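Local coordinates for single-stranded DNA-binding protein (Thermotoga maritima, PDB 1Z9F), which probably binds single-stranded DNA, as other members of the SSB family of OB-fold proteins do, at residues A[19-24]-A[109-114]. Numbering follows the deposited sequence.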
ATOM      1  N   ILE A  19       1.189   4.654  -3.821  1.00 78.33           N
ATOM      2  CA  ILE A  19       1.710   3.305  -3.995  1.00 78.13           C
ATOM      3  C   ILE A  19       2.067   3.053  -5.474  1.00 77.94           C
ATOM      4  O   ILE A  19       1.349   3.432  -6.353  1.00 77.56           O
ATOM      5  CB  ILE A  19       0.782   2.199  -3.371  1.00 78.59           C
ATOM      6  CG1 ILE A  19       1.531   0.858  -3.350  1.00 79.19           C
ATOM      7  CG2 ILE A  19      -0.534   2.063  -4.113  1.00 76.60           C
ATOM      8  CD1 ILE A  19       0.914  -0.155  -2.516  1.00 78.03           C
ATOM      9  N   ILE A  20       3.228   2.442  -5.696  1.00 78.43           N
ATOM     10  CA  ILE A  20       3.707   2.069  -7.010  1.00 78.28           C
ATOM     11  C   ILE A  20       4.104   0.611  -6.946  1.00 78.56           C
ATOM     12  O   ILE A  20       4.960   0.227  -6.150  1.00 78.63           O
ATOM     13  CB  ILE A  20       4.917   2.885  -7.429  1.00 77.86           C
ATOM     14  CG1 ILE A  20       4.573   4.368  -7.354  1.00 78.93           C
ATOM     15  CG2 ILE A  20       5.398   2.443  -8.803  1.00 76.84           C
ATOM     16  CD1 ILE A  20       5.746   5.278  -7.500  1.00 81.29           C
ATOM     17  N   LEU A  21       3.466  -0.183  -7.800  1.00 79.14           N
ATOM     18  CA  LEU A  21       3.626  -1.639  -7.818  1.00 79.13           C
ATOM     19  C   LEU A  21       3.924  -2.009  -9.243  1.00 79.55           C
ATOM     20  O   LEU A  21       3.437  -1.346 -10.149  1.00 80.33           O
ATOM     21  CB  LEU A  21       2.328  -2.332  -7.386  1.00 79.08           C
ATOM     22  CG  LEU A  21       1.805  -1.920  -6.006  1.00 78.06           C
ATOM     23  CD1 LEU A  21       0.414  -2.360  -5.799  1.00 78.13           C
ATOM     24  CD2 LEU A  21       2.715  -2.432  -4.908  1.00 77.12           C
ATOM     25  N   ILE A  22       4.778  -3.009  -9.435  1.00 79.30           N
ATOM     26  CA  ILE A  22       4.948  -3.670 -10.728  1.00 78.90           C
ATOM     27  C   ILE A  22       4.735  -5.173 -10.511  1.00 79.12           C
ATOM     28  O   ILE A  22       5.482  -5.805  -9.760  1.00 78.40           O
ATOM     29  CB  ILE A  22       6.323  -3.434 -11.343  1.00 78.70           C
ATOM     30  CG1 ILE A  22       6.486  -1.969 -11.728  1.00 78.61           C
ATOM     31  CG2 ILE A  22       6.495  -4.283 -12.582  1.00 78.41           C
ATOM     32  CD1 ILE A  22       7.863  -1.619 -12.221  1.00 78.35           C
ATOM     33  N   GLY A  23       3.700  -5.723 -11.151  1.00 79.05           N
ATOM     34  CA  GLY A  23       3.379  -7.129 -11.019  1.00 79.32           C
ATOM     35  C   GLY A  23       2.608  -7.673 -12.198  1.00 79.64           C
ATOM     36  O   GLY A  23       2.201  -6.927 -13.084  1.00 79.79           O
ATOM     37  N   ARG A  24       2.426  -8.995 -12.210  0.50 79.82           N
ATOM     38  CA  ARG A  24       1.659  -9.670 -13.259  0.50 79.79           C
ATOM     39  C   ARG A  24       0.184  -9.610 -12.869  0.50 80.05           C
ATOM     40  O   ARG A  24      -0.133  -9.563 -11.682  0.50 79.95           O
ATOM     41  CB  ARG A  24       2.056 -11.154 -13.441  0.50 79.73           C
ATOM     42  CG  ARG A  24       3.497 -11.596 -13.112  0.50 79.32           C
ATOM     43  CD  ARG A  24       4.613 -10.991 -13.980  0.50 78.47           C
ATOM     44  NE  ARG A  24       4.350 -11.023 -15.423  0.50 77.98           N
ATOM     45  CZ  ARG A  24       5.279 -11.191 -16.370  0.50 77.29           C
ATOM     46  NH1 ARG A  24       4.915 -11.192 -17.646  0.50 77.41           N
ATOM     47  NH2 ARG A  24       6.565 -11.351 -16.067  0.50 76.56           N
ATOM     48  N   PRO A 109      -8.086  -3.817   1.680  1.00 82.06           N
ATOM     49  CA  PRO A 109      -7.021  -3.059   1.005  1.00 82.11           C
ATOM     50  C   PRO A 109      -7.151  -3.083  -0.508  1.00 81.58           C
ATOM     51  O   PRO A 109      -7.014  -4.146  -1.103  1.00 82.56           O
ATOM     52  CB  PRO A 109      -5.734  -3.812   1.423  1.00 81.84           C
ATOM     53  CG  PRO A 109      -6.210  -5.050   2.171  1.00 81.93           C
ATOM     54  CD  PRO A 109      -7.652  -5.199   1.933  1.00 81.76           C
ATOM     55  N   GLU A 110      -7.416  -1.936  -1.123  1.00 80.80           N
ATOM     56  CA  GLU A 110      -7.417  -1.835  -2.589  1.00 80.40           C
ATOM     57  C   GLU A 110      -6.526  -0.699  -3.041  1.00 79.89           C
ATOM     58  O   GLU A 110      -6.447   0.319  -2.355  1.00 80.28           O
ATOM     59  CB  GLU A 110      -8.791  -1.476  -3.137  1.00 80.24           C
ATOM     60  CG  GLU A 110      -9.945  -2.277  -2.656  1.00 80.66           C
ATOM     61  CD  GLU A 110     -11.221  -1.479  -2.732  1.00 80.08           C
ATOM     62  OE1 GLU A 110     -11.167  -0.386  -3.381  1.00 79.06           O
ATOM     63  OE2 GLU A 110     -12.233  -1.928  -2.141  1.00 72.56           O
ATOM     64  N   VAL A 111      -5.918  -0.850  -4.220  1.00 79.02           N
ATOM     65  CA  VAL A 111      -5.206   0.241  -4.866  1.00 78.54           C
ATOM     66  C   VAL A 111      -6.131   0.926  -5.860  1.00 78.43           C
ATOM     67  O   VAL A 111      -6.530   0.326  -6.872  1.00 78.64           O
ATOM     68  CB  VAL A 111      -3.949  -0.275  -5.606  1.00 78.85           C
ATOM     69  CG1 VAL A 111      -3.168   0.846  -6.175  1.00 79.55           C
ATOM     70  CG2 VAL A 111      -3.049  -1.095  -4.669  1.00 77.89           C
ATOM     71  N   VAL A 112      -6.493   2.176  -5.574  1.00 77.49           N
ATOM     72  CA  VAL A 112      -7.176   2.999  -6.564  1.00 76.29           C
ATOM     73  C   VAL A 112      -6.060   3.556  -7.444  1.00 77.38           C
ATOM     74  O   VAL A 112      -5.278   4.431  -7.026  1.00 77.31           O
ATOM     75  CB  VAL A 112      -8.023   4.116  -5.913  1.00 75.82           C
ATOM     76  CG1 VAL A 112      -8.705   4.946  -6.969  1.00 74.44           C
ATOM     77  CG2 VAL A 112      -9.082   3.500  -4.929  1.00 74.07           C
ATOM     78  N   ALA A 113      -5.969   3.009  -8.654  1.00 77.58           N
ATOM     79  CA  ALA A 113      -4.913   3.331  -9.563  1.00 77.44           C
ATOM     80  C   ALA A 113      -5.224   4.622 -10.266  1.00 78.59           C
ATOM     81  O   ALA A 113      -6.367   4.871 -10.702  1.00 78.96           O
ATOM     82  CB  ALA A 113      -4.688   2.214 -10.555  1.00 77.02           C
ATOM     83  N   ASN A 114      -4.204   5.469 -10.381  1.00 79.31           N
ATOM     84  CA  ASN A 114      -4.311   6.604 -11.274  1.00 80.05           C
ATOM     85  C   ASN A 114      -3.585   6.320 -12.578  1.00 79.53           C
ATOM     86  O   ASN A 114      -3.824   6.979 -13.538  1.00 79.91           O
ATOM     87  CB  ASN A 114      -3.860   7.906 -10.593  1.00 80.61           C
ATOM     88  CG  ASN A 114      -2.442   7.867 -10.077  1.00 84.35           C
ATOM     89  OD1 ASN A 114      -2.181   7.420  -8.942  1.00 91.25           O
ATOM     90  ND2 ASN A 114      -1.505   8.419 -10.865  1.00 89.05           N
TER
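Val111 meets two residues of the facing strand, Ile19 and Leu21: its CG1 packs on Ile19, while its CG2 lies against Leu21 and also near Ile19. The bond from CA to CB of Val111 is directed at the segment 19-24; from CB, CG1 lies anti to the backbone N (chi1 -176°) and packs on CG2 of Ile19, with 3.6 Å between Val111 CG1 and Ile19 CG2. The second methyl reaches the other neighbour: Val111 CG2 stands 3.9 Å from Leu21 CD1, the two side chains approaching tip to tip, and remains within 4.1 Å of Ile19 CG2. Ile19, in contrast, crosses Val111 at about a right angle and uses its short branch for the contact. No hydrogen bond links the two segments, whose nearest CA atoms, those of Ile19 and Val111, are 7.6 Å apart; they are joined by buried hydrocarbon alone, in the interior of the OB fold. Strand 86-96 pairs with both, through backbone hydrogen bonds such as those of Ile19 with Gly91 and Glu110 with Arg94. Leu21 also packs on Phe65, Ile45 and Val47, while Val111 touches Ile67, so strands 39-48 and 62-70 also line this part of the core. Residues 19-22 also join an antiparallel ladder with a strand of the second subunit, carrying the sheet across the interface.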